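PDB 3PXV: nitroreductase from Desulfitobacterium hafniense, which binds flavin mononucleotide and, as a member of the nitroreductase family, probably acts as an FMN-dependent oxidoreductase. Local coordinates for residues G114-C117 against Q118-L122; T137-A140 against F141-G144. All coordinates share one frame; numbering follows the deposited sequence.

Interaction 1: residues G114-C117 against Q118-L122; sequences GILC and QTIAL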
ATOM      1  N   GLY B 114       0.827  -3.966   0.228  1.00 40.89           N
ATOM      2  CA  GLY B 114       0.357  -2.919  -0.681  1.00 39.46           C
ATOM      3  C   GLY B 114       1.113  -1.619  -0.481  1.00 39.61           C
ATOM      4  O   GLY B 114       1.384  -0.900  -1.423  1.00 37.87           O
ATOM      5  N   ILE B 115       1.455  -1.332   0.777  1.00 41.10           N
ATOM      6  CA  ILE B 115       2.236  -0.152   1.101  1.00 39.22           C
ATOM      7  C   ILE B 115       3.568  -0.214   0.399  1.00 39.94           C
ATOM      8  O   ILE B 115       4.031   0.776  -0.141  1.00 40.18           O
ATOM      9  CB  ILE B 115       2.465  -0.046   2.592  1.00 39.27           C
ATOM     10  CG1 ILE B 115       1.140   0.335   3.264  1.00 39.27           C
ATOM     11  CG2 ILE B 115       3.578   0.973   2.890  1.00 36.43           C
ATOM     12  CD1 ILE B 115       1.183   0.488   4.779  1.00 40.17           C
ATOM     13  N   LEU B 116       4.195  -1.385   0.395  1.00 39.32           N
ATOM     14  CA  LEU B 116       5.493  -1.507  -0.224  1.00 37.98           C
ATOM     15  C   LEU B 116       5.404  -1.495  -1.763  1.00 40.65           C
ATOM     16  O   LEU B 116       6.248  -0.865  -2.431  1.00 39.24           O
ATOM     17  CB  LEU B 116       6.194  -2.741   0.308  1.00 39.81           C
ATOM     18  CG  LEU B 116       7.603  -3.120  -0.172  1.00 43.95           C
ATOM     19  CD1 LEU B 116       8.324  -3.883   0.905  1.00 41.93           C
ATOM     20  CD2 LEU B 116       7.531  -3.930  -1.487  1.00 40.49           C
ATOM     21  N   CYS B 117       4.395  -2.170  -2.328  1.00 39.09           N
ATOM     22  CA  CYS B 117       4.273  -2.213  -3.782  1.00 40.54           C
ATOM     23  C   CYS B 117       4.034  -0.834  -4.356  1.00 40.38           C
ATOM     24  O   CYS B 117       4.575  -0.518  -5.402  1.00 41.29           O
ATOM     25  CB  CYS B 117       3.241  -3.242  -4.245  1.00 39.30           C
ATOM     26  SG  CYS B 117       3.892  -4.925  -3.954  1.00 45.57           S
ATOM     27  N   GLN B 118       3.248  -0.004  -3.667  1.00 43.00           N
ATOM     28  CA  GLN B 118       3.016   1.386  -4.110  1.00 42.06           C
ATOM     29  C   GLN B 118       4.321   2.170  -3.989  1.00 40.60           C
ATOM     30  O   GLN B 118       4.649   2.961  -4.863  1.00 39.93           O
ATOM     31  CB  GLN B 118       1.869   2.057  -3.333  1.00 40.35           C
ATOM     32  CG  GLN B 118       1.585   3.507  -3.686  1.00 40.86           C
ATOM     33  CD  GLN B 118       1.126   3.752  -5.121  1.00 41.25           C
ATOM     34  OE1 GLN B 118       1.268   2.906  -5.972  1.00 45.26           O
ATOM     35  NE2 GLN B 118       0.587   4.936  -5.387  1.00 40.58           N
ATOM     36  N   THR B 119       5.088   1.941  -2.931  1.00 39.57           N
ATOM     37  CA  THR B 119       6.367   2.644  -2.798  1.00 38.39           C
ATOM     38  C   THR B 119       7.277   2.314  -3.993  1.00 39.65           C
ATOM     39  O   THR B 119       7.925   3.202  -4.568  1.00 38.99           O
ATOM     40  CB  THR B 119       7.042   2.290  -1.518  1.00 38.48           C
ATOM     41  OG1 THR B 119       6.151   2.578  -0.438  1.00 38.35           O
ATOM     42  CG2 THR B 119       8.343   3.084  -1.363  1.00 34.09           C
ATOM     43  N   ILE B 120       7.289   1.044  -4.396  1.00 39.88           N
ATOM     44  CA  ILE B 120       8.033   0.638  -5.581  1.00 39.99           C
ATOM     45  C   ILE B 120       7.522   1.391  -6.824  1.00 41.60           C
ATOM     46  O   ILE B 120       8.310   2.004  -7.561  1.00 42.51           O
ATOM     47  CB  ILE B 120       7.907  -0.892  -5.867  1.00 38.61           C
ATOM     48  CG1 ILE B 120       8.568  -1.698  -4.749  1.00 38.51           C
ATOM     49  CG2 ILE B 120       8.503  -1.209  -7.249  1.00 33.26           C
ATOM     50  CD1 ILE B 120       8.493  -3.204  -4.886  1.00 34.27           C
ATOM     51  N   ALA B 121       6.207   1.350  -7.045  1.00 40.07           N
ATOM     52  CA  ALA B 121       5.637   1.931  -8.255  1.00 42.60           C
ATOM     53  C   ALA B 121       5.938   3.416  -8.339  1.00 42.74           C
ATOM     54  O   ALA B 121       6.323   3.915  -9.406  1.00 43.70           O
ATOM     55  CB  ALA B 121       4.114   1.656  -8.352  1.00 40.97           C
ATOM     56  N   LEU B 122       5.791   4.125  -7.222  1.00 41.16           N
ATOM     57  CA  LEU B 122       6.070   5.563  -7.225  1.00 42.68           C
ATOM     58  C   LEU B 122       7.557   5.824  -7.433  1.00 43.19           C
ATOM     59  O   LEU B 122       7.942   6.714  -8.214  1.00 45.54           O
ATOM     60  CB  LEU B 122       5.526   6.265  -5.959  1.00 41.74           C
ATOM     61  CG  LEU B 122       4.001   6.228  -5.824  1.00 39.02           C
ATOM     62  CD1 LEU B 122       3.553   6.990  -4.603  1.00 34.53           C
ATOM     63  CD2 LEU B 122       3.299   6.786  -7.060  1.00 35.67           C
TER
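Gly114 O accepts a hydrogen bond from Gln118 N at 3.1 Å, one of four i to i+4 backbone bonds joining 114-117 to 118-121 within the long, buried alpha helix 106-126 of the FMN-dependent nitroreductase fold. Ile115 carries two roles. Its CB is directed away from 118-122 and the side chain touches a bound FMN, while its carbonyl oxygen is gripped twice by Thr119. Thr119 N reaches Ile115 O at 3.2 Å, and Thr119 OG1 donates to Ile115 O at 2.8 Å, the two donors arriving from opposite faces of the carbonyl plane. The torsion that makes this possible sets Thr119 OG1 beside its own backbone N (chi1 -56°), turned back toward the preceding turn. The hydroxyl also serves the dimer: it accepts a hydrogen bond from Gln118 NE2 of the second subunit, so it donates within its own helix and accepts across the dimer interface. The reciprocal bond, from Gln118 NE2 to Thr119 OG1 of the second subunit, is weak.

Leu116 O accepts from Ile120 N at 2.9 Å. On the flank of the helix that faces helix 26-36 and strand 95-101, the side chains of these two residues cross at an angle. With Leu116 CG opposite the backbone N (chi1 -180°), the leucine leans toward the following turn, and Leu116 CD2 meets Ile120 CD1 at 3.6 Å. Ile120 CG1 also rests against Leu116 O, closing the apolar flank over a backbone oxygen already engaged by an amide. The side chain of Cys117 packs on Val99 and Met133. At Cys117 O the pattern continues: Ala121 N approaches at 3.0 Å, and the methyl carbon Ala121 CB lies 3.7 Å from the same oxygen.

Interaction 2: residues T137-A140 against F141-G144; sequences TGLA and FASG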
ATOM      1  N   THR B 137       1.328 -12.849 -11.306  1.00 45.53           N
ATOM      2  CA  THR B 137       2.563 -13.602 -11.068  1.00 45.22           C
ATOM      3  C   THR B 137       2.231 -14.712 -10.072  1.00 45.42           C
ATOM      4  O   THR B 137       2.856 -15.770 -10.093  1.00 45.60           O
ATOM      5  CB  THR B 137       3.674 -12.733 -10.426  1.00 44.33           C
ATOM      6  OG1 THR B 137       3.834 -11.528 -11.169  1.00 40.49           O
ATOM      7  CG2 THR B 137       4.999 -13.497 -10.349  1.00 38.29           C
ATOM      8  N   GLY B 138       1.257 -14.441  -9.192  1.00 45.69           N
ATOM      9  CA  GLY B 138       0.808 -15.392  -8.187  1.00 46.21           C
ATOM     10  C   GLY B 138       0.284 -16.721  -8.708  1.00 44.95           C
ATOM     11  O   GLY B 138       0.237 -17.701  -7.978  1.00 43.76           O
ATOM     12  N   LEU B 139      -0.129 -16.741  -9.967  1.00 45.02           N
ATOM     13  CA  LEU B 139      -0.659 -17.943 -10.592  1.00 45.70           C
ATOM     14  C   LEU B 139       0.424 -19.022 -10.789  1.00 46.12           C
ATOM     15  O   LEU B 139       0.116 -20.199 -10.926  1.00 46.15           O
ATOM     16  CB  LEU B 139      -1.332 -17.596 -11.924  1.00 45.64           C
ATOM     17  CG  LEU B 139      -2.604 -16.761 -11.872  1.00 45.47           C
ATOM     18  CD1 LEU B 139      -3.067 -16.335 -13.297  1.00 40.33           C
ATOM     19  CD2 LEU B 139      -3.702 -17.526 -11.154  1.00 43.17           C
ATOM     20  N   ALA B 140       1.694 -18.626 -10.751  1.00 47.02           N
ATOM     21  CA  ALA B 140       2.796 -19.577 -10.872  1.00 46.93           C
ATOM     22  C   ALA B 140       2.831 -20.564  -9.694  1.00 47.01           C
ATOM     23  O   ALA B 140       3.369 -21.653  -9.820  1.00 48.23           O
ATOM     24  CB  ALA B 140       4.105 -18.834 -10.973  1.00 45.71           C
ATOM     25  N   PHE B 141       2.239 -20.183  -8.570  1.00 44.05           N
ATOM     26  CA  PHE B 141       2.252 -20.987  -7.353  1.00 45.44           C
ATOM     27  C   PHE B 141       0.932 -21.662  -7.064  1.00 45.67           C
ATOM     28  O   PHE B 141       0.855 -22.522  -6.200  1.00 45.83           O
ATOM     29  CB  PHE B 141       2.504 -20.068  -6.157  1.00 43.94           C
ATOM     30  CG  PHE B 141       3.770 -19.264  -6.255  1.00 43.92           C
ATOM     31  CD1 PHE B 141       3.795 -18.073  -6.930  1.00 41.82           C
ATOM     32  CD2 PHE B 141       4.931 -19.699  -5.640  1.00 45.56           C
ATOM     33  CE1 PHE B 141       4.937 -17.342  -7.016  1.00 42.13           C
ATOM     34  CE2 PHE B 141       6.072 -18.969  -5.733  1.00 45.81           C
ATOM     35  CZ  PHE B 141       6.072 -17.789  -6.428  1.00 42.48           C
ATOM     36  N   ALA B 142      -0.091 -21.272  -7.809  1.00 47.33           N
ATOM     37  CA  ALA B 142      -1.471 -21.641  -7.515  1.00 47.22           C
ATOM     38  C   ALA B 142      -1.825 -23.106  -7.493  1.00 48.02           C
ATOM     39  O   ALA B 142      -2.648 -23.504  -6.693  1.00 50.82           O
ATOM     40  CB  ALA B 142      -2.437 -20.861  -8.428  1.00 47.39           C
ATOM     41  N   SER B 143      -1.231 -23.914  -8.357  1.00 50.75           N
ATOM     42  CA  SER B 143      -1.548 -25.350  -8.389  1.00 50.53           C
ATOM     43  C   SER B 143      -0.922 -26.071  -7.206  1.00 51.19           C
ATOM     44  O   SER B 143      -1.349 -27.162  -6.849  1.00 50.70           O
ATOM     45  CB  SER B 143      -1.043 -25.978  -9.685  1.00 51.53           C
ATOM     46  OG  SER B 143       0.371 -26.096  -9.679  1.00 50.90           O
ATOM     47  N   GLY B 144       0.105 -25.456  -6.620  1.00 50.95           N
ATOM     48  CA  GLY B 144       0.851 -26.056  -5.528  1.00 51.35           C
ATOM     49  C   GLY B 144       1.919 -27.039  -6.018  1.00 51.76           C
ATOM     50  O   GLY B 144       2.829 -27.415  -5.264  1.00 52.28           O
TER
HETATM   51  O   HOH W   1       0.236 -23.088 -10.814  1.00 43.04           O
HETATM   52  O   HOH W   2       2.401 -24.094  -9.072  1.00 43.45           O
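The loop linking strand 130-133 to helix 147-154 includes a 3-10 segment at residues 137-138, and Gly138 O receives a hydrogen bond from Phe141 N at 3.2 Å. The donor stands 55° out of the carbonyl plane, although the N-H itself points well at the oxygen. One residue on, Ala142 N makes a weak bond to Leu139 O. Phe141 keeps its ring beside its own backbone N (chi1 -57°), which swings it back along the preceding residues: the ring edge meets Gly138 O, 3.7 Å from Phe141 CD1, and Phe141 CE1 lies 4.0 Å from Thr137 O. Ala140 CB comes to 4.1 Å from Phe141 CD1.

Beyond this point the chain folds into a type I beta turn from Phe141 to Gly144, closed by Gly144 N on Phe141 O. Phe141 anchors the turn to the body of the nitroreductase fold, its ring meeting Phe156 with the planes nearly parallel and touching Phe150, Leu154 and Phe162. Replacing this ring with an alanine is likely to leave a gap among Phe150, Leu154, Phe156 and Phe162 and to pin the turn less firmly. Two waters bridge the 137-140 backbone to Ser143: one donates to Leu139 O and accepts from Ser143 N, while the other donates to Ala140 O at 2.7 Å and hydrogen-bonds to Ser143 OG at 2.9 Å.

How the interactions relate
Both contacts are local, yet they illustrate how burial shapes chemistry. Interaction 1 is wholly buried, and its polar bonds described here are all to protein: regular helix bonds, a threonine hydroxyl and the second subunit. Interaction 2 is only partly buried, lies in a loop on the opposite side of the chain's centre, touches no other chain of the assembly, and uses water to join part of its backbone. The centres of interactions 1 and 2 lie about 22 Å apart, and the two do not touch. Strand 130-133 links them indirectly: residues 114-122 pack on it, and residues 137-144 belong to the loop that follows it. Interaction 1 touches FMN directly, whereas interaction 2 sits just beyond FMN-binding Tyr136.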